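Local coordinates for transcription inhibitor protein Gfh1 (Thermus thermophilus, PDB 2F23) that inhibits all catalytic activities of RNA polymerase by partly occluding its substrate-binding site and so preventing NTP binding, at residues Thr30-Leu33 / Gln34-Glu38; Val73-Glu76 / Glu77-Glu81; Ala56-Glu59 / Ala60-Ser64. All blocks are in the same frame, centred on the assembly; numbering follows the deposited sequence.

Interaction 1: Thr30-Leu33 / Gln34-Glu38; sequences TKIL and QELME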
loop_
_atom_site.group_PDB
_atom_site.type_symbol
_atom_site.label_atom_id
_atom_site.label_comp_id
_atom_site.label_asym_id
_atom_site.label_seq_id
_atom_site.Cartn_x
_atom_site.Cartn_y
_atom_site.Cartn_z
ATOM N N THR A 30 -4.938 3.901 21.561
ATOM C CA THR A 30 -6.073 3.747 22.460
ATOM C C THR A 30 -5.659 4.085 23.884
ATOM O O THR A 30 -6.407 4.730 24.622
ATOM C CB THR A 30 -6.625 2.317 22.400
ATOM O OG1 THR A 30 -7.093 2.056 21.072
ATOM C CG2 THR A 30 -7.771 2.144 23.384
ATOM N N LYS A 31 -4.462 3.651 24.267
ATOM C CA LYS A 31 -3.957 3.930 25.606
ATOM C C LYS A 31 -3.837 5.441 25.792
ATOM O O LYS A 31 -4.242 5.985 26.819
ATOM C CB LYS A 31 -2.593 3.265 25.810
ATOM C CG LYS A 31 -2.006 3.467 27.201
ATOM C CD LYS A 31 -0.634 2.820 27.324
ATOM C CE LYS A 31 0.381 3.479 26.402
ATOM N NZ LYS A 31 0.592 4.915 26.738
ATOM N N ILE A 32 -3.281 6.115 24.790
ATOM C CA ILE A 32 -3.121 7.564 24.838
ATOM C C ILE A 32 -4.472 8.257 24.995
ATOM O O ILE A 32 -4.626 9.164 25.816
ATOM C CB ILE A 32 -2.421 8.081 23.560
ATOM C CG1 ILE A 32 -0.959 7.632 23.560
ATOM C CG2 ILE A 32 -2.522 9.604 23.472
ATOM C CD1 ILE A 32 -0.194 8.031 22.321
ATOM N N LEU A 33 -5.454 7.826 24.210
ATOM C CA LEU A 33 -6.782 8.419 24.281
ATOM C C LEU A 33 -7.383 8.227 25.669
ATOM O O LEU A 33 -7.923 9.166 26.256
ATOM C CB LEU A 33 -7.709 7.790 23.232
ATOM C CG LEU A 33 -9.163 8.273 23.293
ATOM C CD1 LEU A 33 -9.212 9.781 23.087
ATOM C CD2 LEU A 33 -9.995 7.561 22.230
ATOM N N GLN A 34 -7.281 7.012 26.195
ATOM C CA GLN A 34 -7.826 6.712 27.515
ATOM C C GLN A 34 -7.180 7.580 28.589
ATOM O O GLN A 34 -7.868 8.101 29.470
ATOM C CB GLN A 34 -7.619 5.234 27.851
ATOM C CG GLN A 34 -8.264 4.795 29.158
ATOM C CD GLN A 34 -9.761 5.045 29.185
ATOM O OE1 GLN A 34 -10.481 4.682 28.255
ATOM N NE2 GLN A 34 -10.239 5.662 30.261
ATOM N N GLU A 35 -5.862 7.733 28.518
ATOM C CA GLU A 35 -5.133 8.548 29.485
ATOM C C GLU A 35 -5.638 9.991 29.466
ATOM O O GLU A 35 -5.832 10.604 30.517
ATOM C CB GLU A 35 -3.629 8.543 29.174
ATOM C CG GLU A 35 -2.996 7.166 29.020
ATOM C CD GLU A 35 -3.051 6.333 30.283
ATOM O OE1 GLU A 35 -4.167 6.029 30.754
ATOM O OE2 GLU A 35 -1.972 5.975 30.803
ATOM N N LEU A 36 -5.852 10.531 28.267
ATOM C CA LEU A 36 -6.327 11.902 28.123
ATOM C C LEU A 36 -7.762 12.062 28.605
ATOM O O LEU A 36 -8.138 13.117 29.124
ATOM C CB LEU A 36 -6.222 12.351 26.662
ATOM C CG LEU A 36 -4.806 12.501 26.102
ATOM C CD1 LEU A 36 -4.882 12.877 24.632
ATOM C CD2 LEU A 36 -4.042 13.562 26.884
ATOM N N MET A 37 -8.563 11.017 28.432
ATOM C CA MET A 37 -9.955 11.054 28.859
ATOM C C MET A 37 -10.031 11.061 30.383
ATOM O O MET A 37 -10.946 11.645 30.965
ATOM C CB MET A 37 -10.720 9.852 28.283
ATOM C CG MET A 37 -10.821 9.866 26.757
ATOM S SD MET A 37 -11.785 8.504 26.023
ATOM C CE MET A 37 -13.367 8.945 26.568
ATOM N N GLU A 38 -9.051 10.432 31.027
ATOM C CA GLU A 38 -9.014 10.370 32.486
ATOM C C GLU A 38 -8.108 11.431 33.113
ATOM O O GLU A 38 -7.943 11.467 34.332
ATOM C CB GLU A 38 -8.556 8.982 32.948
ATOM C CG GLU A 38 -9.436 7.835 32.471
ATOM C CD GLU A 38 -9.125 6.528 33.180
ATOM O OE1 GLU A 38 -9.301 6.466 34.415
ATOM O OE2 GLU A 38 -8.704 5.564 32.506
#
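Leu33 and Met37, one helical turn apart, cross each other obliquely, and the thioether does the touching: Met37 SD lies 3.8 Å from Leu33 CG, with Leu33 CD1 resting against CG and SD of the methionine. The two side chains leave the backbone in different ways. Leu33 CG stands anti to its own nitrogen (chi1 176°), which swings the branch to the carbonyl side, where the next turn follows, whereas Met37 CG lies beside its nitrogen (chi1 -65°), which sets CG and SD against Leu33.

Ile32 and Leu36 make the second apolar pair in another manner. They lie side by side and point the same way, and the contact is a looser one between methyls, Ile32 CG2 to Leu36 CD1 at 4.2 Å. Both pairs sit on the last two turns of helix 9-37, one arm of the antiparallel helical hairpin that forms the coiled-coil domain of the Gre-factor family, close to the tip where the chain turns toward helix 46-71. Leu33 also packs on Lys52 and Lys55 of that second helix, and Leu36 on Leu48.

Beneath the side chains runs ordinary alpha-helical bonding, from Gln34 N to Thr30 O at 2.9 Å and from Leu36 N to Ile32 O at 3.1 Å; Met37 N donates to Leu33 O. The polar side chains follow their own pattern. Gln34 reaches forward along the helix, and its NE2 donates to Glu38 OE2 at 2.7 Å, meeting that oxygen from above the carboxylate plane. Lys31 NZ and Glu35 OE2 remain 4.9 Å apart, opposite charges near each other without contact.

Interaction 2: Val73-Glu76 / Glu77-Glu81; sequences VILE and EGSGE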
loop_
_atom_site.group_PDB
_atom_site.type_symbol
_atom_site.label_atom_id
_atom_site.label_comp_id
_atom_site.label_asym_id
_atom_site.label_seq_id
_atom_site.Cartn_x
_atom_site.Cartn_y
_atom_site.Cartn_z
ATOM N N VAL A 73 -7.123 -14.363 -2.404
ATOM C CA VAL A 73 -6.932 -15.704 -2.922
ATOM C C VAL A 73 -5.422 -15.746 -3.119
ATOM O O VAL A 73 -4.855 -14.855 -3.758
ATOM C CB VAL A 73 -7.626 -15.906 -4.281
ATOM C CG1 VAL A 73 -7.326 -17.304 -4.812
ATOM C CG2 VAL A 73 -9.127 -15.698 -4.132
ATOM N N ILE A 74 -4.772 -16.751 -2.547
ATOM C CA ILE A 74 -3.327 -16.875 -2.661
ATOM C C ILE A 74 -2.961 -17.585 -3.950
ATOM O O ILE A 74 -3.326 -18.742 -4.166
ATOM C CB ILE A 74 -2.732 -17.654 -1.473
ATOM C CG1 ILE A 74 -3.086 -16.945 -0.166
ATOM C CG2 ILE A 74 -1.219 -17.761 -1.625
ATOM C CD1 ILE A 74 -2.599 -15.514 -0.088
ATOM N N LEU A 75 -2.235 -16.880 -4.805
ATOM C CA LEU A 75 -1.827 -17.425 -6.081
ATOM C C LEU A 75 -0.632 -18.342 -5.960
ATOM O O LEU A 75 0.141 -18.282 -5.004
ATOM C CB LEU A 75 -1.503 -16.296 -7.063
ATOM C CG LEU A 75 -2.665 -15.350 -7.369
ATOM C CD1 LEU A 75 -2.184 -14.244 -8.293
ATOM C CD2 LEU A 75 -3.809 -16.127 -8.009
ATOM N N GLU A 76 -0.503 -19.206 -6.952
ATOM C CA GLU A 76 0.591 -20.145 -7.021
ATOM C C GLU A 76 1.834 -19.345 -7.422
ATOM O O GLU A 76 1.736 -18.357 -8.151
ATOM C CB GLU A 76 0.236 -21.194 -8.068
ATOM C CG GLU A 76 1.242 -22.279 -8.279
ATOM C CD GLU A 76 0.742 -23.293 -9.281
ATOM O OE1 GLU A 76 1.560 -24.096 -9.756
ATOM O OE2 GLU A 76 -0.473 -23.286 -9.586
ATOM N N GLU A 77 2.999 -19.759 -6.939
ATOM C CA GLU A 77 4.234 -19.057 -7.267
ATOM C C GLU A 77 4.482 -19.086 -8.773
ATOM O O GLU A 77 3.931 -19.931 -9.481
ATOM C CB GLU A 77 5.416 -19.703 -6.543
ATOM C CG GLU A 77 6.377 -18.699 -5.949
ATOM C CD GLU A 77 5.753 -17.928 -4.804
ATOM O OE1 GLU A 77 5.595 -18.513 -3.711
ATOM O OE2 GLU A 77 5.407 -16.744 -5.001
ATOM N N GLY A 78 5.298 -18.151 -9.251
ATOM C CA GLY A 78 5.633 -18.076 -10.667
ATOM C C GLY A 78 4.483 -18.128 -11.657
ATOM O O GLY A 78 4.630 -18.671 -12.755
ATOM N N SER A 79 3.344 -17.552 -11.292
ATOM C CA SER A 79 2.178 -17.553 -12.165
ATOM C C SER A 79 2.029 -16.266 -12.972
ATOM O O SER A 79 2.530 -15.209 -12.585
ATOM C CB SER A 79 0.903 -17.781 -11.348
ATOM O OG SER A 79 0.715 -16.750 -10.394
ATOM N N GLY A 80 1.333 -16.373 -14.101
ATOM C CA GLY A 80 1.097 -15.220 -14.949
ATOM C C GLY A 80 2.337 -14.575 -15.541
ATOM O O GLY A 80 3.381 -15.212 -15.693
ATOM N N GLU A 81 2.210 -13.297 -15.882
ATOM C CA GLU A 81 3.310 -12.543 -16.465
ATOM C C GLU A 81 4.225 -11.983 -15.384
ATOM O O GLU A 81 3.878 -11.969 -14.203
ATOM C CB GLU A 81 2.767 -11.397 -17.331
ATOM C CG GLU A 81 2.116 -11.853 -18.635
ATOM C CD GLU A 81 1.682 -10.695 -19.522
ATOM O OE1 GLU A 81 2.456 -9.730 -19.671
ATOM O OE2 GLU A 81 0.567 -10.761 -20.087
HETATM O O HOH W 1 2.597 -17.059 -4.265
HETATM O O HOH W 2 2.830 -15.835 -8.912
#
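Ser79 points back at residues 73-76 and sets its OG 2.9 Å from Glu76 O, with its CB also close to that carbonyl. The hydroxyl sits between the backbone nitrogen and the carbonyl carbon of its own residue (chi1 61°), and this torsion puts OG beside the Glu76 oxygen. Van der Waals packing is slight: Leu75 CB stands 4.0 Å from Ser79 OG.

Water supplies the clear hydrogen bonds. One molecule donates to Leu75 O at 2.8 Å and also to Glu77 OE2, tying the bent carboxylate arm back to the main chain. A second donates to Glu76 O and accepts from Ser79 N at 3.0 Å, closing the turn through solvent. Gly78, with a positive phi of 49°, carries the chain round.

Strand 72-74, paired with strand 5-7, runs out here into the linker between the coiled-coil and the FKBP-like C-terminal domains, and Ser79 O accepts from Arg133. With solvent bridging much of the contact, its shape is probably less rigid than that of a turn closed by direct backbone bonds.

Interaction 3: Ala56-Glu59 / Ala60-Ser64; sequences ARIE and ARIDS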
loop_
_atom_site.group_PDB
_atom_site.type_symbol
_atom_site.label_atom_id
_atom_site.label_comp_id
_atom_site.label_asym_id
_atom_site.label_seq_id
_atom_site.Cartn_x
_atom_site.Cartn_y
_atom_site.Cartn_z
ATOM N N ALA A 56 -8.561 7.013 14.872
ATOM C CA ALA A 56 -9.425 6.749 13.725
ATOM C C ALA A 56 -8.609 6.477 12.465
ATOM O O ALA A 56 -8.989 5.636 11.644
ATOM C CB ALA A 56 -10.364 7.926 13.493
ATOM N N ARG A 57 -7.496 7.189 12.309
ATOM C CA ARG A 57 -6.645 7.007 11.137
ATOM C C ARG A 57 -6.135 5.575 11.108
ATOM O O ARG A 57 -6.149 4.918 10.065
ATOM C CB ARG A 57 -5.455 7.973 11.169
ATOM C CG ARG A 57 -4.589 7.929 9.905
ATOM C CD ARG A 57 -3.406 8.884 9.983
ATOM N NE ARG A 57 -2.371 8.423 10.904
ATOM C CZ ARG A 57 -1.530 7.427 10.645
ATOM N NH1 ARG A 57 -0.622 7.074 11.542
ATOM N NH2 ARG A 57 -1.593 6.786 9.485
ATOM N N ILE A 58 -5.691 5.092 12.261
ATOM C CA ILE A 58 -5.169 3.732 12.359
ATOM C C ILE A 58 -6.273 2.707 12.125
ATOM O O ILE A 58 -6.088 1.739 11.390
ATOM C CB ILE A 58 -4.526 3.492 13.740
ATOM C CG1 ILE A 58 -3.350 4.454 13.929
ATOM C CG2 ILE A 58 -4.048 2.038 13.854
ATOM C CD1 ILE A 58 -2.858 4.552 15.359
ATOM N N GLU A 59 -7.424 2.920 12.753
ATOM C CA GLU A 59 -8.545 2.000 12.591
ATOM C C GLU A 59 -8.938 1.837 11.130
ATOM O O GLU A 59 -9.263 0.733 10.698
ATOM C CB GLU A 59 -9.747 2.485 13.400
ATOM C CG GLU A 59 -9.480 2.506 14.889
ATOM C CD GLU A 59 -10.612 3.126 15.675
ATOM O OE1 GLU A 59 -11.145 4.162 15.228
ATOM O OE2 GLU A 59 -10.956 2.585 16.745
ATOM N N ALA A 60 -8.897 2.929 10.371
ATOM C CA ALA A 60 -9.252 2.889 8.956
ATOM C C ALA A 60 -8.267 2.035 8.168
ATOM O O ALA A 60 -8.653 1.325 7.241
ATOM C CB ALA A 60 -9.296 4.300 8.384
ATOM N N ARG A 61 -6.990 2.111 8.525
ATOM C CA ARG A 61 -5.979 1.323 7.835
ATOM C C ARG A 61 -6.200 -0.151 8.157
ATOM O O ARG A 61 -6.132 -1.005 7.276
ATOM C CB ARG A 61 -4.574 1.757 8.269
ATOM C CG ARG A 61 -4.207 3.177 7.852
ATOM C CD ARG A 61 -2.921 3.635 8.519
ATOM N NE ARG A 61 -1.729 2.980 7.986
ATOM C CZ ARG A 61 -1.185 3.260 6.806
ATOM N NH1 ARG A 61 -1.725 4.184 6.024
ATOM N NH2 ARG A 61 -0.086 2.628 6.415
ATOM N N ILE A 62 -6.478 -0.445 9.423
ATOM C CA ILE A 62 -6.715 -1.821 9.844
ATOM C C ILE A 62 -7.924 -2.418 9.138
ATOM O O ILE A 62 -7.895 -3.583 8.738
ATOM C CB ILE A 62 -6.917 -1.912 11.368
ATOM C CG1 ILE A 62 -5.581 -1.662 12.067
ATOM C CG2 ILE A 62 -7.478 -3.281 11.749
ATOM C CD1 ILE A 62 -5.672 -1.591 13.570
ATOM N N ASP A 63 -8.984 -1.631 8.987
ATOM C CA ASP A 63 -10.179 -2.135 8.314
ATOM C C ASP A 63 -9.872 -2.489 6.865
ATOM O O ASP A 63 -10.334 -3.511 6.355
ATOM C CB ASP A 63 -11.312 -1.105 8.369
ATOM C CG ASP A 63 -11.882 -0.944 9.766
ATOM O OD1 ASP A 63 -12.017 -1.965 10.474
ATOM O OD2 ASP A 63 -12.205 0.199 10.153
ATOM N N SER A 64 -9.094 -1.644 6.199
ATOM C CA SER A 64 -8.735 -1.899 4.811
ATOM C C SER A 64 -7.861 -3.141 4.698
ATOM O O SER A 64 -8.053 -3.966 3.802
ATOM C CB SER A 64 -8.007 -0.690 4.221
ATOM O OG SER A 64 -8.885 0.417 4.101
HETATM O O HOH W 3 -3.389 6.963 6.949
HETATM O O HOH W 4 -10.248 -1.058 12.480
#
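Midway along helix 46-71, the second arm of the coiled-coil hairpin, Arg57 and Arg61 lie side by side and point the same way. Arg57 NH2 comes 3.6 Å from Arg61 CD, and the two guanidinium planes are turned 49° apart. Like charges approach to 4.1 Å between Arg57 NH2 and Arg61 NE, and a water to one side bridges the groups, accepting from Arg57 NH2 at 3.1 Å, in the plane of that guanidinium, and more weakly from Arg61 NH1. Arg57 has its salt bridge with Glu54, whereas Arg61 has a long, weak ion pair with Glu22 of helix 9-37. Cut back to alanine, Arg61 would no longer flank Arg57 NH2, and the water is likely to be held less firmly while Glu22 loses its weak partner.

The inner face of the same turns belongs to the coiled-coil interface. Ile58 and Ile62, both buried, meet through Ile58 CG2 and Ile62 CD1 at 4.0 Å; Ile58 packs on Ala29 and Ile62 on Leu26 of helix 9-37. With chi1 of -71°, Ile62 CG1 lies beside its backbone nitrogen, which places CD1 against Ile58 CG2. Ile62 N donates to Ile58 O at 3.0 Å. On a further side, Asp63 N donates to Glu59 O at 2.9 Å, and a water gives a second bond to that oxygen and a weak one to Asp63 OD1.

In the fold
Interactions 1 and 3 belong to the two arms of one helical hairpin, helices 9-37 and 46-71, with centres about 18 Å apart; interaction 2 lies where the hairpin gives way to the C-terminal domain, its centre about 44 Å from that of interaction 1. Only interaction 3 includes buried residues, an isoleucine pair facing the other helix, while its charged residues lie around that pair, Arg61 still reaching the facing helix. Interaction 1, nearer the tip, has its apolar pairs at the surface. In both, direct i to i+4 backbone bonds set the spacing of the side chains. Interaction 2 lacks that regular ladder, and water bridges residues 73-76 to 77-81 instead.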